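Local coordinates for protein cytolethal distending toxin subunit B (Escherichia coli, PDB 2F1N) that nicks DNA as the endonuclease subunit of a tripartite toxin and very probably causes the DNA damage that arrests intoxicated cells at G2/M, at residues Q40-S43 with A47-I50; A117-V122 with P173-L178; D192-M195 with V201-A204. All coordinates share one frame; numbering follows the deposited sequence.

Overall arrangement
The three contacts follow one another along the chain, each closing before the next opens. Contact 1 turns the end of helix 31-42 back toward strand 50-56, in the middle of the eight-stranded sheet. Contact 2 belongs to the other, six-stranded sheet and ties its outermost strand 119-123 to the short helix 173-176, its centre about 23 Å from that of contact 1. Contact 3 joins helices 190-194 and 199-203, just before strand 205-208 at the opposite border of that second sheet; its centre is about 22 Å from that of contact 2 and 29 Å from that of contact 1. Together they sample both sheets of a DNase I-like fold: one buried helix-to-strand connection and two polar surface links.

Contact 1: Q40-S43 with A47-I50; sequences QLIS and AVDI
The methyl of Ala47 lies against the peptide that links Ile42 to Ser43, its CB 3.5 Å from Ile42 C and equally close to Ser43 N. This is where the chain comes back after the turn, and the backbones are nearest here, Ser43 CA to Ala47 CA being 4.5 Å. One residue on, Val48 N donates to Leu41 O over 2.9 Å, in a bond that is almost straight, 174° at the hydrogen. The same oxygen has Ala47 CA beside it at 3.6 Å, a CA-H...O contact, and Val48 CG2 at a similar distance. Val48 carries CG2 between its own N and carbonyl carbon (chi1 -47°), which brings that methyl round to Ile42; the two CG2 atoms stand 4.1 Å apart, and the side chains cross at about a right angle. A water donates to Ile42 O at 2.6 Å and to Val48 O at 2.8 Å, so it bridges two carbonyls on facing segments. Ser43 turns its hydroxyl back into the helix, where OG is hydrogen-bonded to Arg39 O.

Beyond the contact, Ile42 reaches Val112 of strand 109-113 and Val48 touches Ala19 of strand 18-25, while the backbone of Ile50 pairs with Ala19. The turn therefore delivers the chain from helix 31-42 into strand 50-56, between those two neighbours in the larger sheet of the DNase I-like fold. Chemically, the carbonyls of Leu41 and Ile42 are taken up by one direct N-H and one bridging water, and small apolar groups cover the backbone around them.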
ATOM      1  N   GLN A  40      10.078 -13.003   0.580  1.00 16.24           N
ATOM      2  CA  GLN A  40      10.015 -13.525  -0.789  1.00 18.21           C
ATOM      3  C   GLN A  40       9.447 -12.541  -1.803  1.00 17.83           C
ATOM      4  O   GLN A  40       9.947 -12.469  -2.931  1.00 17.73           O
ATOM      5  CB  GLN A  40       9.276 -14.881  -0.814  1.00 19.87           C
ATOM      6  CG  GLN A  40      10.155 -16.128  -0.320  1.00 27.26           C
ATOM      7  CD  GLN A  40      11.472 -15.799   0.440  1.00 35.31           C
ATOM      8  OE1 GLN A  40      11.610 -16.117   1.652  1.00 36.01           O
ATOM      9  NE2 GLN A  40      12.448 -15.206  -0.271  1.00 36.92           N
ATOM     10  N   LEU A  41       8.430 -11.768  -1.412  1.00 16.07           N
ATOM     11  CA  LEU A  41       7.891 -10.747  -2.305  1.00 15.92           C
ATOM     12  C   LEU A  41       8.857  -9.618  -2.671  1.00 16.52           C
ATOM     13  O   LEU A  41       8.802  -9.122  -3.821  1.00 15.87           O
ATOM     14  CB  LEU A  41       6.621 -10.137  -1.716  1.00 16.38           C
ATOM     15  CG  LEU A  41       5.269 -10.815  -1.850  1.00 20.92           C
ATOM     16  CD1 LEU A  41       4.783 -11.029  -3.299  1.00 21.56           C
ATOM     17  CD2 LEU A  41       5.389 -12.113  -1.211  1.00 29.62           C
ATOM     18  N   ILE A  42       9.715  -9.230  -1.710  1.00 15.56           N
ATOM     19  CA  ILE A  42      10.633  -8.088  -1.862  1.00 16.18           C
ATOM     20  C   ILE A  42      12.102  -8.410  -2.193  1.00 17.00           C
ATOM     21  O   ILE A  42      12.964  -7.500  -2.218  1.00 16.80           O
ATOM     22  CB  ILE A  42      10.567  -7.163  -0.613  1.00 16.08           C
ATOM     23  CG1 ILE A  42      11.114  -7.889   0.640  1.00 17.73           C
ATOM     24  CG2 ILE A  42       9.113  -6.657  -0.432  1.00 18.15           C
ATOM     25  CD1 ILE A  42      11.533  -6.975   1.723  1.00 24.07           C
ATOM     26  N   SER A  43      12.371  -9.672  -2.471  1.00 18.09           N
ATOM     27  CA  SER A  43      13.745 -10.068  -2.806  1.00 20.09           C
ATOM     28  C   SER A  43      13.725 -11.127  -3.899  1.00 21.13           C
ATOM     29  O   SER A  43      12.651 -11.585  -4.286  1.00 20.81           O
ATOM     30  CB  SER A  43      14.545 -10.488  -1.557  1.00 20.80           C
ATOM     31  OG  SER A  43      13.922 -11.475  -0.768  1.00 23.24           O
ATOM     32  N   ALA A  47      11.631  -9.365  -7.546  1.00 20.61           N
ATOM     33  CA  ALA A  47      11.309  -8.603  -6.329  1.00 20.73           C
ATOM     34  C   ALA A  47      10.459  -7.410  -6.643  1.00 20.65           C
ATOM     35  O   ALA A  47      10.716  -6.705  -7.626  1.00 20.75           O
ATOM     36  CB  ALA A  47      12.569  -8.131  -5.640  1.00 21.23           C
ATOM     37  N   VAL A  48       9.457  -7.148  -5.811  1.00 18.86           N
ATOM     38  CA  VAL A  48       8.792  -5.846  -5.956  1.00 17.50           C
ATOM     39  C   VAL A  48       9.581  -4.747  -5.239  1.00 17.49           C
ATOM     40  O   VAL A  48      10.262  -5.037  -4.263  1.00 17.15           O
ATOM     41  CB  VAL A  48       7.323  -5.889  -5.512  1.00 20.26           C
ATOM     42  CG1 VAL A  48       6.611  -7.131  -6.126  1.00 19.07           C
ATOM     43  CG2 VAL A  48       7.202  -5.886  -4.008  1.00 17.68           C
ATOM     44  N   ASP A  49       9.490  -3.519  -5.758  1.00 14.54           N
ATOM     45  CA  ASP A  49      10.151  -2.331  -5.186  1.00 15.23           C
ATOM     46  C   ASP A  49       9.396  -1.787  -3.973  1.00 14.81           C
ATOM     47  O   ASP A  49      10.020  -1.339  -3.007  1.00 14.95           O
ATOM     48  CB  ASP A  49      10.213  -1.255  -6.265  1.00 14.80           C
ATOM     49  CG  ASP A  49      10.947  -1.743  -7.498  1.00 21.65           C
ATOM     50  OD1 ASP A  49      12.100  -2.249  -7.325  1.00 24.19           O
ATOM     51  OD2 ASP A  49      10.458  -1.709  -8.669  1.00 20.20           O
ATOM     52  N   ILE A  50       8.065  -1.815  -4.044  1.00 12.76           N
ATOM     53  CA  ILE A  50       7.241  -1.288  -2.956  1.00 13.46           C
ATOM     54  C   ILE A  50       6.162  -2.317  -2.681  1.00 12.16           C
ATOM     55  O   ILE A  50       5.496  -2.784  -3.603  1.00 12.54           O
ATOM     56  CB  ILE A  50       6.644   0.074  -3.325  1.00 14.49           C
ATOM     57  CG1 ILE A  50       7.790   1.109  -3.363  1.00 18.48           C
ATOM     58  CG2 ILE A  50       5.652   0.542  -2.227  1.00 17.93           C
ATOM     59  CD1 ILE A  50       7.532   2.292  -4.147  1.00 25.49           C
TER
HETATM   60  O   HOH W   1      12.708  -4.985  -2.949  1.00 21.15           O

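Contact 2: A117-V122 with P173-L178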
ATOM      1  N   ALA A 117      12.422   6.268   1.905  1.00 11.25           N
ATOM      2  CA  ALA A 117      11.411   7.243   1.516  1.00 11.02           C
ATOM      3  C   ALA A 117      12.019   8.644   1.536  1.00 11.16           C
ATOM      4  O   ALA A 117      12.706   9.014   2.498  1.00 10.49           O
ATOM      5  CB  ALA A 117      10.249   7.212   2.548  1.00 12.38           C
ATOM      6  N   ASP A 118      11.795   9.427   0.483  1.00 11.62           N
ATOM      7  CA  ASP A 118      12.165  10.856   0.551  1.00 12.55           C
ATOM      8  C   ASP A 118      11.305  11.648   1.510  1.00 12.13           C
ATOM      9  O   ASP A 118      11.751  12.636   2.124  1.00 12.44           O
ATOM     10  CB  ASP A 118      12.136  11.483  -0.855  1.00 13.20           C
ATOM     11  CG  ASP A 118      13.133  10.793  -1.784  1.00 15.18           C
ATOM     12  OD1 ASP A 118      14.232  10.415  -1.320  1.00 15.85           O
ATOM     13  OD2 ASP A 118      12.919  10.565  -2.985  1.00 17.98           O
ATOM     14  N   GLU A 119      10.051  11.234   1.610  1.00 11.09           N
ATOM     15  CA  GLU A 119       9.079  11.925   2.461  1.00 12.53           C
ATOM     16  C   GLU A 119       8.069  10.863   2.921  1.00 11.38           C
ATOM     17  O   GLU A 119       7.811   9.885   2.215  1.00 11.37           O
ATOM     18  CB  GLU A 119       8.400  13.071   1.662  1.00 13.10           C
ATOM     19  CG  GLU A 119       7.578  14.067   2.444  1.00 15.09           C
ATOM     20  CD  GLU A 119       7.149  15.266   1.610  1.00 15.33           C
ATOM     21  OE1 GLU A 119       7.220  15.250   0.346  1.00 16.42           O
ATOM     22  OE2 GLU A 119       6.722  16.222   2.253  1.00 17.24           O
ATOM     23  N   VAL A 120       7.561  11.046   4.130  1.00 11.46           N
ATOM     24  CA  VAL A 120       6.508  10.151   4.639  1.00 11.38           C
ATOM     25  C   VAL A 120       5.225  10.931   4.873  1.00 10.95           C
ATOM     26  O   VAL A 120       5.263  11.997   5.519  1.00 13.06           O
ATOM     27  CB  VAL A 120       6.949   9.489   5.942  1.00 10.31           C
ATOM     28  CG1 VAL A 120       5.858   8.394   6.368  1.00 11.07           C
ATOM     29  CG2 VAL A 120       8.313   8.867   5.744  1.00 14.02           C
ATOM     30  N   PHE A 121       4.112  10.378   4.399  1.00 10.86           N
ATOM     31  CA  PHE A 121       2.763  10.989   4.549  1.00 12.65           C
ATOM     32  C   PHE A 121       1.892  10.156   5.517  1.00 13.24           C
ATOM     33  O   PHE A 121       1.836   8.943   5.402  1.00 14.36           O
ATOM     34  CB  PHE A 121       2.017  11.095   3.230  1.00 12.54           C
ATOM     35  CG  PHE A 121       2.769  11.841   2.174  1.00 12.90           C
ATOM     36  CD1 PHE A 121       3.251  13.113   2.407  1.00 14.63           C
ATOM     37  CD2 PHE A 121       3.052  11.230   0.960  1.00 14.45           C
ATOM     38  CE1 PHE A 121       3.980  13.806   1.401  1.00 15.45           C
ATOM     39  CE2 PHE A 121       3.796  11.913  -0.018  1.00 12.92           C
ATOM     40  CZ  PHE A 121       4.231  13.191   0.206  1.00 15.93           C
ATOM     41  N   VAL A 122       1.219  10.832   6.444  1.00 13.77           N
ATOM     42  CA  VAL A 122       0.302  10.181   7.348  1.00 14.37           C
ATOM     43  C   VAL A 122      -0.977  11.006   7.328  1.00 15.00           C
ATOM     44  O   VAL A 122      -0.987  12.160   7.793  1.00 15.24           O
ATOM     45  CB  VAL A 122       0.809  10.204   8.787  1.00 16.67           C
ATOM     46  CG1 VAL A 122      -0.071   9.238   9.568  1.00 18.77           C
ATOM     47  CG2 VAL A 122       2.295   9.790   8.855  1.00 19.70           C
ATOM     48  N   PRO A 173       3.806  23.551  -6.180  1.00 17.88           N
ATOM     49  CA  PRO A 173       3.272  23.003  -7.420  1.00 17.06           C
ATOM     50  C   PRO A 173       3.866  21.640  -7.803  1.00 16.01           C
ATOM     51  O   PRO A 173       3.180  20.805  -8.385  1.00 16.00           O
ATOM     52  CB  PRO A 173       3.657  24.090  -8.461  1.00 18.21           C
ATOM     53  CG  PRO A 173       3.775  25.342  -7.621  1.00 20.36           C
ATOM     54  CD  PRO A 173       4.413  24.885  -6.374  1.00 18.27           C
ATOM     55  N   VAL A 174       5.121  21.388  -7.437  1.00 15.27           N
ATOM     56  CA  VAL A 174       5.714  20.074  -7.717  1.00 15.34           C
ATOM     57  C   VAL A 174       5.028  18.971  -6.866  1.00 13.39           C
ATOM     58  O   VAL A 174       4.757  17.887  -7.379  1.00 15.29           O
ATOM     59  CB  VAL A 174       7.245  20.068  -7.474  1.00 15.81           C
ATOM     60  CG1 VAL A 174       7.814  18.634  -7.556  1.00 17.19           C
ATOM     61  CG2 VAL A 174       7.955  21.025  -8.520  1.00 17.09           C
ATOM     62  N   HIS A 175       4.667  19.290  -5.626  1.00 14.08           N
ATOM     63  CA  HIS A 175       3.860  18.320  -4.857  1.00 12.56           C
ATOM     64  C   HIS A 175       2.436  18.155  -5.392  1.00 13.68           C
ATOM     65  O   HIS A 175       1.851  17.063  -5.319  1.00 14.26           O
ATOM     66  CB  HIS A 175       3.788  18.720  -3.379  1.00 13.86           C
ATOM     67  CG  HIS A 175       4.980  18.276  -2.590  1.00 14.60           C
ATOM     68  ND1 HIS A 175       6.222  18.847  -2.756  1.00 14.61           N
ATOM     69  CD2 HIS A 175       5.108  17.353  -1.606  1.00 15.57           C
ATOM     70  CE1 HIS A 175       7.083  18.262  -1.937  1.00 16.07           C
ATOM     71  NE2 HIS A 175       6.438  17.344  -1.240  1.00 16.60           N
ATOM     72  N   GLN A 176       1.852  19.225  -5.925  1.00 12.87           N
ATOM     73  CA  GLN A 176       0.495  19.098  -6.460  1.00 13.38           C
ATOM     74  C   GLN A 176       0.457  18.092  -7.604  1.00 13.58           C
ATOM     75  O   GLN A 176      -0.547  17.424  -7.800  1.00 13.20           O
ATOM     76  CB  GLN A 176      -0.069  20.465  -6.963  1.00 12.85           C
ATOM     77  CG  GLN A 176      -0.332  21.521  -5.871  1.00 15.39           C
ATOM     78  CD  GLN A 176      -0.468  22.933  -6.475  1.00 20.43           C
ATOM     79  OE1 GLN A 176      -1.040  23.081  -7.549  1.00 26.12           O
ATOM     80  NE2 GLN A 176       0.052  23.954  -5.775  1.00 22.40           N
ATOM     81  N   ALA A 177       1.561  17.978  -8.354  1.00 12.63           N
ATOM     82  CA  ALA A 177       1.609  17.147  -9.548  1.00 13.49           C
ATOM     83  C   ALA A 177       2.312  15.828  -9.388  1.00 13.95           C
ATOM     84  O   ALA A 177       2.689  15.207 -10.378  1.00 15.76           O
ATOM     85  CB  ALA A 177       2.252  17.983 -10.774  1.00 14.23           C
ATOM     86  N   LEU A 178       2.507  15.369  -8.153  1.00 14.17           N
ATOM     87  CA  LEU A 178       3.100  14.052  -7.939  1.00 13.69           C
ATOM     88  C   LEU A 178       2.181  12.962  -8.499  1.00 13.07           C
ATOM     89  O   LEU A 178       0.931  13.079  -8.498  1.00 13.85           O
ATOM     90  CB  LEU A 178       3.328  13.832  -6.425  1.00 12.82           C
ATOM     91  CG  LEU A 178       4.383  14.724  -5.721  1.00 12.06           C
ATOM     92  CD1 LEU A 178       4.319  14.519  -4.157  1.00 15.36           C
ATOM     93  CD2 LEU A 178       5.841  14.466  -6.245  1.00 11.23           C
TER
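Glu119 sets CG trans to its backbone N (chi1 -168°) and stays extended through chi2, so the carboxylate projects straight off the strand. His175, coming from the opposite direction, holds CG anti to its carbonyl carbon and presents the NE2 corner of its ring. NE2 donates to Glu119 OE1 over 2.7 Å, with 159° at the hydrogen. OE1 sits at the ring edge, close to the imidazole plane, and accepts through its syn lone pair, the one on the side of OE2. The carboxylate and ring planes are nearly perpendicular, 84° apart. Glu119 OE2 stays back, 3.7 Å from His175 NE2, and a single oxygen takes the bond.

In the fold, this His-carboxylate hydrogen bond spans from edge strand 119-123 of the six-stranded sheet to helix 173-176, the short helix that precedes strand 179-183 in the same sheet. Asp118 and Glu119 both face Arg137 on neighbouring strand 133-138, a classic beta bulge at the start of the edge strand. Arg137 NE also forms a salt bridge with Glu119 OE1, the same oxygen that accepts from the histidine. The other ring nitrogen, His175 ND1, is hydrogen-bonded to Asp172 OD2. With acidic groups at both ring nitrogens, the rotation of the imidazole is fixed, and a protonated, positively charged ring would probably be favoured. Deeper in, Phe121 and Leu178 both point toward the facing segment, and the phenyl ring packs edge-to-face with Phe166 and Phe167 of helix 156-168.

Contact 3: D192-M195 with V201-A204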
ATOM      1  N   ASP A 192     -17.493  -0.833  -8.012  1.00 13.03           N
ATOM      2  CA  ASP A 192     -18.207  -0.250  -6.909  1.00 12.92           C
ATOM      3  C   ASP A 192     -17.519   0.972  -6.319  1.00 12.86           C
ATOM      4  O   ASP A 192     -18.175   1.906  -5.909  1.00 11.54           O
ATOM      5  CB  ASP A 192     -18.452  -1.288  -5.808  1.00 14.17           C
ATOM      6  CG  ASP A 192     -19.439  -0.821  -4.811  1.00 16.80           C
ATOM      7  OD1 ASP A 192     -20.634  -0.661  -5.187  1.00 18.43           O
ATOM      8  OD2 ASP A 192     -19.159  -0.577  -3.623  1.00 19.43           O
ATOM      9  N   LEU A 193     -16.186   0.951  -6.258  1.00 12.61           N
ATOM     10  CA  LEU A 193     -15.455   2.144  -5.879  1.00 13.01           C
ATOM     11  C   LEU A 193     -15.579   3.249  -6.971  1.00 12.18           C
ATOM     12  O   LEU A 193     -15.869   4.392  -6.630  1.00 12.00           O
ATOM     13  CB  LEU A 193     -13.976   1.781  -5.725  1.00 11.64           C
ATOM     14  CG  LEU A 193     -13.038   2.934  -5.374  1.00 13.97           C
ATOM     15  CD1 LEU A 193     -13.475   3.684  -4.061  1.00 14.77           C
ATOM     16  CD2 LEU A 193     -11.631   2.306  -5.226  1.00 18.05           C
ATOM     17  N   GLU A 194     -15.369   2.891  -8.237  1.00 13.52           N
ATOM     18  CA  GLU A 194     -15.277   3.887  -9.325  1.00 15.38           C
ATOM     19  C   GLU A 194     -16.550   4.729  -9.395  1.00 16.47           C
ATOM     20  O   GLU A 194     -16.479   5.973  -9.483  1.00 16.27           O
ATOM     21  CB  GLU A 194     -15.006   3.187 -10.681  1.00 17.46           C
ATOM     22  CG  GLU A 194     -15.020   4.129 -11.889  1.00 19.94           C
ATOM     23  CD  GLU A 194     -13.843   5.095 -11.924  1.00 27.48           C
ATOM     24  OE1 GLU A 194     -12.924   4.987 -11.072  1.00 26.13           O
ATOM     25  OE2 GLU A 194     -13.830   5.981 -12.823  1.00 32.25           O
ATOM     26  N   MET A 195     -17.708   4.059  -9.299  1.00 15.60           N
ATOM     27  CA  MET A 195     -19.027   4.725  -9.447  1.00 16.98           C
ATOM     28  C   MET A 195     -19.405   5.651  -8.279  1.00 16.71           C
ATOM     29  O   MET A 195     -20.349   6.450  -8.382  1.00 17.73           O
ATOM     30  CB  MET A 195     -20.156   3.737  -9.774  1.00 18.15           C
ATOM     31  CG  MET A 195     -20.849   3.132  -8.544  1.00 20.79           C
ATOM     32  SD  MET A 195     -21.841   1.663  -8.910  1.00 23.54           S
ATOM     33  CE  MET A 195     -23.454   2.237  -8.958  1.00 28.37           C
ATOM     34  N   VAL A 201     -12.394  13.369  -9.291  1.00 16.54           N
ATOM     35  CA  VAL A 201     -11.460  12.309  -8.872  1.00 15.07           C
ATOM     36  C   VAL A 201     -11.457  11.172  -9.896  1.00 16.45           C
ATOM     37  O   VAL A 201     -10.405  10.633 -10.234  1.00 16.56           O
ATOM     38  CB  VAL A 201     -11.775  11.794  -7.440  1.00 13.80           C
ATOM     39  CG1 VAL A 201     -10.966  10.543  -7.149  1.00 15.90           C
ATOM     40  CG2 VAL A 201     -11.497  12.905  -6.427  1.00 15.50           C
ATOM     41  N   ARG A 202     -12.640  10.811 -10.408  1.00 17.67           N
ATOM     42  CA  ARG A 202     -12.725   9.870 -11.536  1.00 19.18           C
ATOM     43  C   ARG A 202     -11.856  10.229 -12.757  1.00 19.20           C
ATOM     44  O   ARG A 202     -11.203   9.362 -13.352  1.00 19.55           O
ATOM     45  CB  ARG A 202     -14.177   9.716 -11.971  1.00 20.13           C
ATOM     46  CG  ARG A 202     -15.023   9.045 -10.919  1.00 24.28           C
ATOM     47  CD  ARG A 202     -16.445   8.803 -11.360  1.00 31.48           C
ATOM     48  NE  ARG A 202     -16.447   8.329 -12.731  1.00 37.41           N
ATOM     49  CZ  ARG A 202     -17.521   8.343 -13.504  1.00 43.18           C
ATOM     50  NH1 ARG A 202     -18.675   8.797 -13.010  1.00 44.05           N
ATOM     51  NH2 ARG A 202     -17.440   7.900 -14.761  1.00 41.68           N
ATOM     52  N   ARG A 203     -11.848  11.506 -13.113  1.00 20.12           N
ATOM     53  CA  ARG A 203     -11.141  11.988 -14.283  1.00 21.40           C
ATOM     54  C   ARG A 203      -9.665  12.119 -13.992  1.00 20.54           C
ATOM     55  O   ARG A 203      -8.853  12.264 -14.919  1.00 21.60           O
ATOM     56  CB  ARG A 203     -11.677  13.367 -14.704  1.00 22.82           C
ATOM     57  CG  ARG A 203     -13.105  13.379 -15.321  1.00 26.79           C
ATOM     58  CD  ARG A 203     -13.465  12.151 -16.173  1.00 35.08           C
ATOM     59  NE  ARG A 203     -14.896  12.094 -16.506  1.00 42.20           N
ATOM     60  CZ  ARG A 203     -15.667  11.017 -16.362  1.00 43.80           C
ATOM     61  NH1 ARG A 203     -15.163   9.877 -15.887  1.00 43.62           N
ATOM     62  NH2 ARG A 203     -16.951  11.085 -16.690  1.00 46.54           N
ATOM     63  N   ALA A 204      -9.322  12.069 -12.704  1.00 17.26           N
ATOM     64  CA  ALA A 204      -7.947  12.257 -12.266  1.00 16.93           C
ATOM     65  C   ALA A 204      -7.290  10.954 -11.763  1.00 15.32           C
ATOM     66  O   ALA A 204      -6.179  10.996 -11.231  1.00 13.89           O
ATOM     67  CB  ALA A 204      -7.893  13.348 -11.143  1.00 17.15           C
TER
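Glu194 and Arg202 meet through charge first. Glu194 OE2 and Arg202 NE form a salt bridge at 3.5 Å, a loose one. The carboxylate and guanidinium planes are 74° apart, and OE2 approaches the guanidinium obliquely. Glu194 holds CG anti to its backbone N (chi1 175°), then bends at chi2 (69°), which carries the acid across to the facing helix. A second positive group lies farther off: Arg203 NH1 is 5.1 Å from Glu194 OE2, too distant for contact but probably still favourable to the negative charge.

Van der Waals contact comes from the aliphatic part of Arg202. Its CD rests 3.4 Å from Glu194 O, and CG lies 3.7 Å from the same carbonyl oxygen, so the arginine runs alongside the carbonyl of Glu194 before its chain bends at chi3. The two side chains cross at about a right angle. Arg202 also touches Leu197 in the connecting loop, and Glu194 rests on Ile207 of strand 205-208.

The backbones keep their distance, Glu194 CA and Arg202 CA being 6.9 Å apart, and the arginine side chain reaches both the carboxylate and the backbone carbonyl of Glu194. Two short consecutive helices joined by a loop, 190-194 and 199-203, lead here into edge strand 205-208 of the six-stranded sheet, and both contact residues belong to the nuclear localization signal of this DNase I-like toxin subunit.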